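Pyrrolidone-carboxylate peptidase (PDB 5Z48) removes N-terminal pyroglutamyl groups from polypeptides as a thiol exopeptidase of the C15 family, working as a homotetramer. Local coordinates at the interface of chains A and B. Residues are numbered along the deposited sequence; one frame, centred on the assembly and turned at random. Chains: chain A/B, Pyrrolidone-carboxylate peptidase.

Contact 1: the interface of chains A and B. Residues chain A 87, 89, 91, 104, 140, 143; chain B 84-85, 139.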
ATOM      1  N   VAL A  87     -11.103   1.719 -21.924  1.00 10.01           N
ATOM      2  CA  VAL A  87     -10.103   2.253 -22.857  1.00 10.21           C
ATOM      3  C   VAL A  87      -9.869   1.253 -23.989  1.00 14.25           C
ATOM      4  O   VAL A  87      -9.814   0.037 -23.763  1.00 12.88           O
ATOM      5  CB  VAL A  87      -8.795   2.559 -22.090  1.00 11.41           C
ATOM      6  CG1 VAL A  87      -7.681   3.022 -23.030  1.00 13.31           C
ATOM      7  CG2 VAL A  87      -9.090   3.645 -21.055  1.00 13.38           C
ATOM      8  N   VAL A  89      -7.607  -0.251 -25.589  1.00 12.50           N
ATOM      9  CA  VAL A  89      -6.273  -0.838 -25.701  1.00 10.88           C
ATOM     10  C   VAL A  89      -6.256  -2.118 -24.878  1.00 11.62           C
ATOM     11  O   VAL A  89      -6.859  -2.180 -23.800  1.00 11.68           O
ATOM     12  CB  VAL A  89      -5.163   0.124 -25.216  1.00 12.87           C
ATOM     13  CG1 VAL A  89      -3.758  -0.526 -25.315  1.00 14.10           C
ATOM     14  CG2 VAL A  89      -5.187   1.446 -26.028  1.00 11.67           C
ATOM     15  N   ASP A  91      -3.428  -4.387 -23.069  1.00 11.06           N
ATOM     16  CA  ASP A  91      -2.044  -4.444 -22.639  1.00 12.50           C
ATOM     17  C   ASP A  91      -2.019  -5.279 -21.374  1.00 13.45           C
ATOM     18  O   ASP A  91      -2.516  -4.840 -20.323  1.00 14.86           O
ATOM     19  CB  ASP A  91      -1.459  -3.058 -22.408  1.00 12.23           C
ATOM     20  CG  ASP A  91       0.015  -3.145 -22.214  1.00 15.11           C
ATOM     21  OD1 ASP A  91       0.758  -3.183 -23.196  1.00 14.56           O
ATOM     22  OD2 ASP A  91       0.454  -3.284 -21.050  1.00 22.70           O
ATOM     23  N   ASP A 104       0.118  -2.937 -25.956  1.00 13.32           N
ATOM     24  CA  ASP A 104      -0.292  -1.679 -26.593  1.00 12.59           C
ATOM     25  C   ASP A 104      -1.184  -1.916 -27.814  1.00 15.51           C
ATOM     26  O   ASP A 104      -1.015  -1.268 -28.855  1.00 17.23           O
ATOM     27  CB  ASP A 104       0.899  -0.828 -27.023  1.00 14.78           C
ATOM     28  CG  ASP A 104       1.915  -0.603 -25.903  1.00 19.47           C
ATOM     29  OD1 ASP A 104       1.464  -0.414 -24.763  1.00 16.70           O
ATOM     30  OD2 ASP A 104       3.128  -0.634 -26.174  1.00 22.19           O
ATOM     31  N   SER A 140      -9.620   3.691 -13.798  1.00 11.54           N
ATOM     32  CA  SER A 140      -8.993   2.743 -14.716  1.00 12.18           C
ATOM     33  C   SER A 140      -9.379   1.338 -14.326  1.00 12.57           C
ATOM     34  O   SER A 140      -9.222   0.951 -13.163  1.00 12.21           O
ATOM     35  CB  SER A 140      -7.458   2.864 -14.766  1.00 14.75           C
ATOM     36  OG  SER A 140      -6.892   1.760 -15.530  1.00 14.24           O
ATOM     37  N   LEU A 143      -6.030  -2.747 -18.336  1.00 10.02           N
ATOM     38  CA  LEU A 143      -6.137  -2.973 -19.783  1.00 11.82           C
ATOM     39  C   LEU A 143      -6.145  -4.478 -20.091  1.00 11.28           C
ATOM     40  O   LEU A 143      -5.773  -4.913 -21.176  1.00 10.02           O
ATOM     41  CB  LEU A 143      -5.026  -2.218 -20.541  1.00  8.98           C
ATOM     42  CG  LEU A 143      -5.032  -0.683 -20.406  1.00  9.29           C
ATOM     43  CD1 LEU A 143      -3.872  -0.112 -21.195  1.00 10.89           C
ATOM     44  CD2 LEU A 143      -6.356  -0.093 -20.899  1.00 10.63           C
TER
ATOM     45  N   ARG B  84      -0.953   7.021 -20.296  1.00  8.24           N
ATOM     46  CA  ARG B  84      -1.395   6.537 -21.594  1.00  9.55           C
ATOM     47  C   ARG B  84      -2.537   7.342 -22.155  1.00 11.27           C
ATOM     48  O   ARG B  84      -2.682   7.410 -23.380  1.00 10.15           O
ATOM     49  CB  ARG B  84      -1.794   5.057 -21.483  1.00  9.76           C
ATOM     50  CG  ARG B  84      -2.071   4.430 -22.868  1.00 10.27           C
ATOM     51  CD  ARG B  84      -2.586   2.971 -22.777  1.00  9.31           C
ATOM     52  NE  ARG B  84      -1.616   2.064 -22.153  1.00  9.04           N
ATOM     53  CZ  ARG B  84      -0.706   1.356 -22.824  1.00 12.38           C
ATOM     54  NH1 ARG B  84      -0.564   1.509 -24.153  1.00 13.54           N
ATOM     55  NH2 ARG B  84       0.065   0.478 -22.165  1.00 12.51           N
ATOM     56  N   VAL B  85      -3.405   7.884 -21.297  1.00 10.33           N
ATOM     57  CA  VAL B  85      -4.698   8.396 -21.765  1.00  9.68           C
ATOM     58  C   VAL B  85      -5.128   9.595 -20.927  1.00 11.30           C
ATOM     59  O   VAL B  85      -5.023   9.602 -19.694  1.00 11.68           O
ATOM     60  CB  VAL B  85      -5.745   7.261 -21.782  1.00 11.37           C
ATOM     61  CG1 VAL B  85      -5.918   6.683 -20.387  1.00 12.04           C
ATOM     62  CG2 VAL B  85      -7.055   7.742 -22.376  1.00 13.57           C
ATOM     63  N   ASN B 139      -2.228   4.068 -16.588  1.00  9.25           N
ATOM     64  CA  ASN B 139      -3.420   4.088 -17.425  1.00  8.20           C
ATOM     65  C   ASN B 139      -4.530   4.953 -16.847  1.00 10.39           C
ATOM     66  O   ASN B 139      -5.631   5.003 -17.421  1.00 12.60           O
ATOM     67  CB  ASN B 139      -3.875   2.653 -17.653  1.00 11.46           C
ATOM     68  CG  ASN B 139      -2.856   1.901 -18.470  1.00 12.64           C
ATOM     69  OD1 ASN B 139      -2.388   2.448 -19.469  1.00 12.97           O
ATOM     70  ND2 ASN B 139      -2.500   0.695 -18.066  1.00 12.83           N
TER
HETATM   71  O   HOH W   1      -0.198  -0.525 -19.465  1.00 12.93           O
HETATM   72  O   HOH W   2      -7.451   2.468 -18.030  1.00 15.98           O
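The guanidinium group of B:Arg84 meets chain A with its edge, where A:Asp104, water 1 and B:Asn139 of its own chain are spaced around the rim in its plane. To one side of that plane, off its centre, lie two methyl groups and a carboxylate of chain A: A:Leu143 CD1 near NE, A:Val89 CG1 near NH1, and the A:Asp91 carboxylate near NH2. In this peptidase C15 homotetramer the arginine follows the catalytic glutamate in sequence, and its guanidinium reaches across to acids of the neighbouring subunit. NH1 and NH2 of B:Arg84 converge on one carboxylate oxygen, A:Asp104 OD1, at 2.9 and 3.1 Å. The NH2 bond runs nearly along the C-O axis, whereas NH1 approaches from above the carboxylate plane; the two flat groups are turned 48° apart. A:Asp91 adds a longer salt bridge, OD1 to B:Arg84 NH2 at 3.9 Å, and uses its anti lone pair to accept the backbone N of A:Asp104 at 2.8 Å from the same OD1, which is likely to help place the loop that carries the first-shell acid. A bend at chi3 (-62°) turns the arginine tip towards these acids, while B:Asn139 OD1 receives NE at 2.8 Å and limits rotation of the head. Water 1 joins B:Arg84 NH2, B:Asn139 ND2 and A:Asp91 OD2. A leucine in place of B:Arg84 would probably leave A:Asp104 OD1 without its two donors and B:Asn139 OD1 without its intrachain mate. A:Leu143 comes from the opposite direction, its CD1 3.5 Å from B:Asn139 CG. Further along, water 2 bridges A:Ser140 OG and the carbonyl oxygen of B:Asn139.

Contact 2: the interface of chains A and B. Residues chain A 87, 89, 113-114; chain B 114, 116.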
ATOM      1  N   VAL A  87     -11.103   1.719 -21.924  1.00 10.01           N
ATOM      2  CA  VAL A  87     -10.103   2.253 -22.857  1.00 10.21           C
ATOM      3  C   VAL A  87      -9.869   1.253 -23.989  1.00 14.25           C
ATOM      4  O   VAL A  87      -9.814   0.037 -23.763  1.00 12.88           O
ATOM      5  CB  VAL A  87      -8.795   2.559 -22.090  1.00 11.41           C
ATOM      6  CG1 VAL A  87      -7.681   3.022 -23.030  1.00 13.31           C
ATOM      7  CG2 VAL A  87      -9.090   3.645 -21.055  1.00 13.38           C
ATOM      8  N   VAL A  89      -7.607  -0.251 -25.589  1.00 12.50           N
ATOM      9  CA  VAL A  89      -6.273  -0.838 -25.701  1.00 10.88           C
ATOM     10  C   VAL A  89      -6.256  -2.118 -24.878  1.00 11.62           C
ATOM     11  O   VAL A  89      -6.859  -2.180 -23.800  1.00 11.68           O
ATOM     12  CB  VAL A  89      -5.163   0.124 -25.216  1.00 12.87           C
ATOM     13  CG1 VAL A  89      -3.758  -0.526 -25.315  1.00 14.10           C
ATOM     14  CG2 VAL A  89      -5.187   1.446 -26.028  1.00 11.67           C
ATOM     15  N   ALA A 113     -10.997   6.126 -28.751  1.00 12.15           N
ATOM     16  CA  ALA A 113      -9.988   5.824 -27.731  1.00 11.89           C
ATOM     17  C   ALA A 113     -10.603   5.277 -26.448  1.00 13.69           C
ATOM     18  O   ALA A 113      -9.972   4.485 -25.732  1.00 12.96           O
ATOM     19  CB  ALA A 113      -9.171   7.091 -27.420  1.00 13.57           C
ATOM     20  N   ALA A 114     -11.814   5.690 -26.125  1.00 10.20           N
ATOM     21  CA  ALA A 114     -12.468   5.200 -24.925  1.00  9.95           C
ATOM     22  C   ALA A 114     -13.978   5.347 -25.042  1.00 10.86           C
ATOM     23  O   ALA A 114     -14.491   6.096 -25.880  1.00 11.82           O
ATOM     24  CB  ALA A 114     -11.997   5.945 -23.665  1.00 10.92           C
TER
ATOM     25  N   ALA B 114     -11.938  10.521 -24.708  1.00 11.71           N
ATOM     26  CA  ALA B 114     -10.553  10.498 -24.297  1.00  9.59           C
ATOM     27  C   ALA B 114      -9.653  10.717 -25.507  1.00 11.34           C
ATOM     28  O   ALA B 114     -10.075  10.571 -26.659  1.00 12.14           O
ATOM     29  CB  ALA B 114     -10.204   9.167 -23.636  1.00 12.07           C
ATOM     30  N   LEU B 116      -5.650   9.266 -26.529  1.00 11.73           N
ATOM     31  CA  LEU B 116      -4.403   8.580 -26.179  1.00 11.04           C
ATOM     32  C   LEU B 116      -3.211   9.520 -26.344  1.00 10.03           C
ATOM     33  O   LEU B 116      -3.095  10.252 -27.335  1.00 13.48           O
ATOM     34  CB  LEU B 116      -4.226   7.318 -27.038  1.00 10.95           C
ATOM     35  CG  LEU B 116      -5.346   6.283 -26.933  1.00 13.95           C
ATOM     36  CD1 LEU B 116      -4.975   5.121 -27.869  1.00 17.13           C
ATOM     37  CD2 LEU B 116      -5.441   5.855 -25.480  1.00 14.99           C
TER
HETATM   38  O   HOH W   3     -12.639   8.536 -27.021  1.00 13.25           O
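Two torsions carry B:Leu116 over to A:Ala113 and A:Val89: chi1 of -59° sets CG beside the backbone N, and chi2 of 180° stretches CD1 straight on, away from its own main chain. The branch point therefore rests on A:Ala113, while the extended methyl reaches the valine. This is an apolar patch of a two-fold subunit interface in a pyroglutamyl peptidase of the C15 family, where strand 114-116 of each chain and A:Ala113 before it meet, with valines of strands 85-87 and 89-90 alongside. B:Leu116 CG lies 3.9 Å from A:Ala113 CB. Its CD1 crosses the side chain of A:Val89 at an angle and comes within 4.1 Å of CG2, the valine branch that stands beside the backbone N. The other leucine methyl, CD2, points towards A:Val87 CG1, a looser approach of 4.4 Å.

Close to the two-fold axis the same residue meets its own copy: A:Ala114 CB and B:Ala114 CB face each other at 3.7 Å, a distance that suits two methyl groups in van der Waals contact. A:Ala113 CB also packs against the carbonyl oxygen of B:Ala114, 3.7 Å away, and so lies between the backbone of one strand residue and the side chain of another. Water 3 sits near the two-fold axis, between the chains. The extended backbone of A:Ala114, with phi of -157°, turns its N and O the same way, and both reach the water, N at 3.1 Å and O at 3.3 Å. B:Ala114 offers the matching pair, so this water links the two strands through main-chain groups.

Contact 1 and contact 2 are neighbouring patches of one two-fold interface, their C-alpha centres about 7 Å apart, and they share A:Val87 and A:Val89. These valines, on strands 85-87 and 89-90, join the charged patch to the apolar one, and exchange of the chains repeats both, which fits the homotetrameric state of the enzyme. The centre of contact 1 is about 11 Å from each of A:Glu83 and A:Cys146, and that of contact 2 about 13 Å from each. Such proximity suggests that assembly may steady the segments bearing the catalytic residues, although the structure alone does not show this.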